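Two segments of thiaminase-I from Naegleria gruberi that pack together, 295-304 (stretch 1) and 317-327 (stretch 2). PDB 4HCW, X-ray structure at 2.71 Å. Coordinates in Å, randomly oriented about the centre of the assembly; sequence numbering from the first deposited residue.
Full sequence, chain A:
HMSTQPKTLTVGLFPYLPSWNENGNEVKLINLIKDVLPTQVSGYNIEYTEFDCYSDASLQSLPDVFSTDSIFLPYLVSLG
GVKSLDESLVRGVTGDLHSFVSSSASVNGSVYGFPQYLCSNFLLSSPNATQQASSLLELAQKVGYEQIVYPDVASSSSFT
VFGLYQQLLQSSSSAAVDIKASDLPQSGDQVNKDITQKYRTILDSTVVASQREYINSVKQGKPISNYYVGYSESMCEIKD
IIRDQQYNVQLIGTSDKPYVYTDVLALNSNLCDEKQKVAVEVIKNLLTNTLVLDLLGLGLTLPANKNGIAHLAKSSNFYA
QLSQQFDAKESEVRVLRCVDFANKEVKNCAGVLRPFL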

# COMPACT_ATOMS: atom_id res chain seq x y z
N LEU A 295 -5.41 -11.22 12.79
CA LEU A 295 -3.96 -11.22 12.75
C LEU A 295 -3.43 -10.00 12.00
O LEU A 295 -2.42 -9.42 12.38
CB LEU A 295 -3.43 -12.51 12.11
CG LEU A 295 -3.52 -13.77 12.97
CD1 LEU A 295 -3.20 -15.00 12.13
CD2 LEU A 295 -2.57 -13.68 14.15
N LEU A 296 -4.14 -9.62 10.94
CA LEU A 296 -3.80 -8.41 10.19
C LEU A 296 -3.93 -7.18 11.09
O LEU A 296 -3.17 -6.23 10.96
CB LEU A 296 -4.71 -8.26 8.97
CG LEU A 296 -4.45 -9.20 7.79
CD1 LEU A 296 -5.50 -9.00 6.71
CD2 LEU A 296 -3.06 -8.98 7.23
N GLY A 297 -4.90 -7.22 12.00
CA GLY A 297 -5.13 -6.13 12.93
C GLY A 297 -3.99 -5.96 13.91
O GLY A 297 -3.76 -4.86 14.42
N LEU A 298 -3.27 -7.04 14.18
CA LEU A 298 -2.14 -6.99 15.11
C LEU A 298 -0.95 -6.26 14.49
O LEU A 298 -0.11 -5.71 15.20
CB LEU A 298 -1.73 -8.40 15.53
CG LEU A 298 -2.80 -9.25 16.22
CD1 LEU A 298 -2.26 -10.62 16.58
CD2 LEU A 298 -3.34 -8.54 17.45
N GLY A 299 -0.90 -6.25 13.16
CA GLY A 299 0.18 -5.58 12.45
C GLY A 299 -0.26 -4.28 11.82
O GLY A 299 0.47 -3.68 11.03
N LEU A 300 -1.47 -3.84 12.18
CA LEU A 300 -2.06 -2.62 11.64
C LEU A 300 -2.13 -2.62 10.11
O LEU A 300 -2.03 -1.57 9.47
CB LEU A 300 -1.32 -1.37 12.14
CG LEU A 300 -1.51 -1.04 13.62
CD1 LEU A 300 -0.81 0.27 13.96
CD2 LEU A 300 -2.99 -0.97 13.96
N THR A 301 -2.29 -3.81 9.54
CA THR A 301 -2.45 -3.94 8.10
C THR A 301 -3.92 -3.73 7.76
O THR A 301 -4.80 -4.22 8.46
CB THR A 301 -1.99 -5.33 7.60
OG1 THR A 301 -0.64 -5.56 8.01
CG2 THR A 301 -2.08 -5.41 6.09
N LEU A 302 -4.19 -2.98 6.69
CA LEU A 302 -5.55 -2.64 6.33
C LEU A 302 -6.10 -3.55 5.25
O LEU A 302 -5.49 -3.70 4.19
CB LEU A 302 -5.63 -1.19 5.86
CG LEU A 302 -4.87 -0.15 6.68
CD1 LEU A 302 -5.04 1.23 6.08
CD2 LEU A 302 -5.33 -0.17 8.13
N PRO A 303 -7.26 -4.18 5.51
CA PRO A 303 -7.98 -4.92 4.47
C PRO A 303 -8.51 -3.95 3.43
O PRO A 303 -8.65 -2.76 3.72
CB PRO A 303 -9.14 -5.55 5.24
CG PRO A 303 -8.69 -5.60 6.66
CD PRO A 303 -7.87 -4.36 6.84
N ALA A 304 -8.79 -4.44 2.23
CA ALA A 304 -9.21 -3.58 1.13
C ALA A 304 -10.73 -3.43 1.05
O ALA A 304 -11.23 -2.44 0.51
CB ALA A 304 -8.66 -4.09 -0.19
N ASN A 317 -9.71 1.80 17.70
CA ASN A 317 -9.92 3.21 17.41
C ASN A 317 -9.10 3.66 16.20
O ASN A 317 -9.53 4.54 15.45
CB ASN A 317 -9.58 4.07 18.63
CG ASN A 317 -9.71 5.55 18.36
OD1 ASN A 317 -8.71 6.25 18.16
ND2 ASN A 317 -10.94 6.04 18.34
N PHE A 318 -7.94 3.05 16.02
CA PHE A 318 -7.07 3.33 14.88
C PHE A 318 -7.79 3.03 13.57
O PHE A 318 -7.86 3.87 12.68
CB PHE A 318 -5.78 2.50 14.98
CG PHE A 318 -4.81 2.75 13.86
CD1 PHE A 318 -3.88 3.77 13.95
CD2 PHE A 318 -4.82 1.96 12.72
CE1 PHE A 318 -2.98 4.00 12.92
CE2 PHE A 318 -3.93 2.18 11.70
CZ PHE A 318 -3.01 3.20 11.80
N TYR A 319 -8.33 1.82 13.47
CA TYR A 319 -9.07 1.40 12.28
C TYR A 319 -10.34 2.22 12.09
O TYR A 319 -10.83 2.37 10.97
CB TYR A 319 -9.41 -0.09 12.35
CG TYR A 319 -8.27 -1.00 11.95
CD1 TYR A 319 -7.31 -1.39 12.88
CD2 TYR A 319 -8.15 -1.47 10.65
CE1 TYR A 319 -6.26 -2.22 12.53
CE2 TYR A 319 -7.11 -2.30 10.29
CZ TYR A 319 -6.17 -2.67 11.23
OH TYR A 319 -5.13 -3.50 10.86
N ALA A 320 -10.87 2.75 13.19
CA ALA A 320 -12.10 3.53 13.15
C ALA A 320 -11.90 4.84 12.40
O ALA A 320 -12.74 5.23 11.58
CB ALA A 320 -12.60 3.79 14.56
N GLN A 321 -10.79 5.52 12.68
CA GLN A 321 -10.49 6.79 12.04
C GLN A 321 -10.28 6.63 10.53
O GLN A 321 -10.71 7.48 9.75
CB GLN A 321 -9.25 7.43 12.67
CG GLN A 321 -9.39 7.74 14.15
CD GLN A 321 -8.16 8.42 14.71
OE1 GLN A 321 -7.25 8.79 13.98
NE2 GLN A 321 -8.13 8.58 16.03
N LEU A 322 -9.63 5.55 10.14
CA LEU A 322 -9.34 5.29 8.74
C LEU A 322 -10.61 4.95 7.96
O LEU A 322 -10.73 5.25 6.78
CB LEU A 322 -8.31 4.18 8.59
CG LEU A 322 -6.95 4.47 9.23
CD1 LEU A 322 -5.97 3.34 8.97
CD2 LEU A 322 -6.40 5.80 8.74
N SER A 323 -11.57 4.32 8.65
CA SER A 323 -12.85 4.00 8.04
C SER A 323 -13.62 5.28 7.73
O SER A 323 -14.22 5.41 6.66
CB SER A 323 -13.67 3.10 8.96
OG SER A 323 -14.91 2.74 8.37
N GLN A 324 -13.60 6.21 8.68
CA GLN A 324 -14.24 7.51 8.49
C GLN A 324 -13.50 8.29 7.42
O GLN A 324 -14.11 9.02 6.64
CB GLN A 324 -14.24 8.28 9.81
CG GLN A 324 -14.85 9.68 9.73
CD GLN A 324 -13.81 10.75 9.41
OE1 GLN A 324 -12.61 10.51 9.48
NE2 GLN A 324 -14.29 11.94 9.06
N GLN A 325 -12.18 8.12 7.38
CA GLN A 325 -11.34 8.84 6.43
C GLN A 325 -11.60 8.39 5.00
O GLN A 325 -11.76 9.22 4.10
CB GLN A 325 -9.86 8.62 6.78
CG GLN A 325 -8.96 9.79 6.44
CD GLN A 325 -9.01 10.88 7.50
OE1 GLN A 325 -8.56 12.00 7.26
NE2 GLN A 325 -9.53 10.55 8.67
N PHE A 326 -11.66 7.08 4.80
CA PHE A 326 -11.86 6.51 3.47
C PHE A 326 -13.25 6.82 2.92
O PHE A 326 -13.45 6.88 1.70
CB PHE A 326 -11.63 5.00 3.48
CG PHE A 326 -10.18 4.61 3.63
CD1 PHE A 326 -9.19 5.39 3.07
CD2 PHE A 326 -9.83 3.47 4.32
CE1 PHE A 326 -7.86 5.03 3.20
CE2 PHE A 326 -8.50 3.11 4.46
CZ PHE A 326 -7.51 3.89 3.89
N ASP A 327 -14.22 7.02 3.81
CA ASP A 327 -15.59 7.31 3.41
C ASP A 327 -15.79 8.79 3.09
O ASP A 327 -16.52 9.13 2.15
CB ASP A 327 -16.57 6.87 4.50
CG ASP A 327 -16.68 5.37 4.62
OD1 ASP A 327 -16.57 4.68 3.58
OD2 ASP A 327 -16.88 4.87 5.75

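Stretch 1 enters as the last part of a helix and then unwinds. Leu296 O accepts hydrogen bonds from Gly299 N at 3.2 Å and from Thr301 N at 2.9 Å, which draws the chain into a tight turn. Leu300, just before Thr301, has positive phi and psi (56°/31°). From Thr301 to Pro303 the chain is extended. Stretch 2 is helical throughout. Its backbone bonds include Ser323 N to Tyr319 O at 3.1 Å and Phe326 N to Leu322 O at 2.9 Å. The two backbones stay well apart: the nearest CA atoms across the contact, Leu302 CA and Tyr319 CA, are 8.0 Å from each other. Side chains fill the gap, and the contact buries 358 Å² in all.

Tyr319 gives the largest share, 106 Å². Its CA-to-CB bond points sideways, but with chi1 at -81° (m) the ring reaches across to the turn. There Tyr319 OH donates a hydrogen bond to Thr301 O at 2.5 Å. This is the one hydrogen bond between the stretches. It is short, and it satisfies a buried carbonyl next to the turn. The hydroxyl is closely surrounded by backbone: Gly297 CA lies 3.3 Å from Tyr319 OH, and Leu300 C lies 3.2 Å from it. The CA-to-CB bond of Thr301 points away, and the residue takes part mainly through its carbonyl.

The side-chain packing around this bond is apolar. Leu300 and Leu302 both start sideways, and their ends come nearer to the helix. Leu300 CD1 sits over one face of the Phe318 ring, 4.3 Å from the ring centroid and 10° off the normal, a CH-pi contact. Leu300 CD2 is 3.7 Å from Phe318 CD2 and 3.8 Å from Tyr319 CE1, so this methyl touches both rings.

Leu302 is covered more by the helix than Leu300 is, 76 against 58 Å². Leu302 CD2 is 3.5 Å from Tyr319 CE2 and 3.7 Å from Leu322 CD1. Leu302 CD1 meets the edge of the Phe326 ring, 4.2 Å from Phe326 CZ. Pro303 adds a smaller contact, with Pro303 CD 4.1 Å from Tyr319 CE2 at the ring edge.

Phe318, Leu322 and Phe326 recur every four residues, and all three point toward stretch 1. They give the helix an apolar surface for the leucines. Leucine suits these places because its apolar end packs against more than one helix side chain; both methyls of Leu302 reach Leu322. Asn317, Gln321 and Gln324 make no contact with stretch 1.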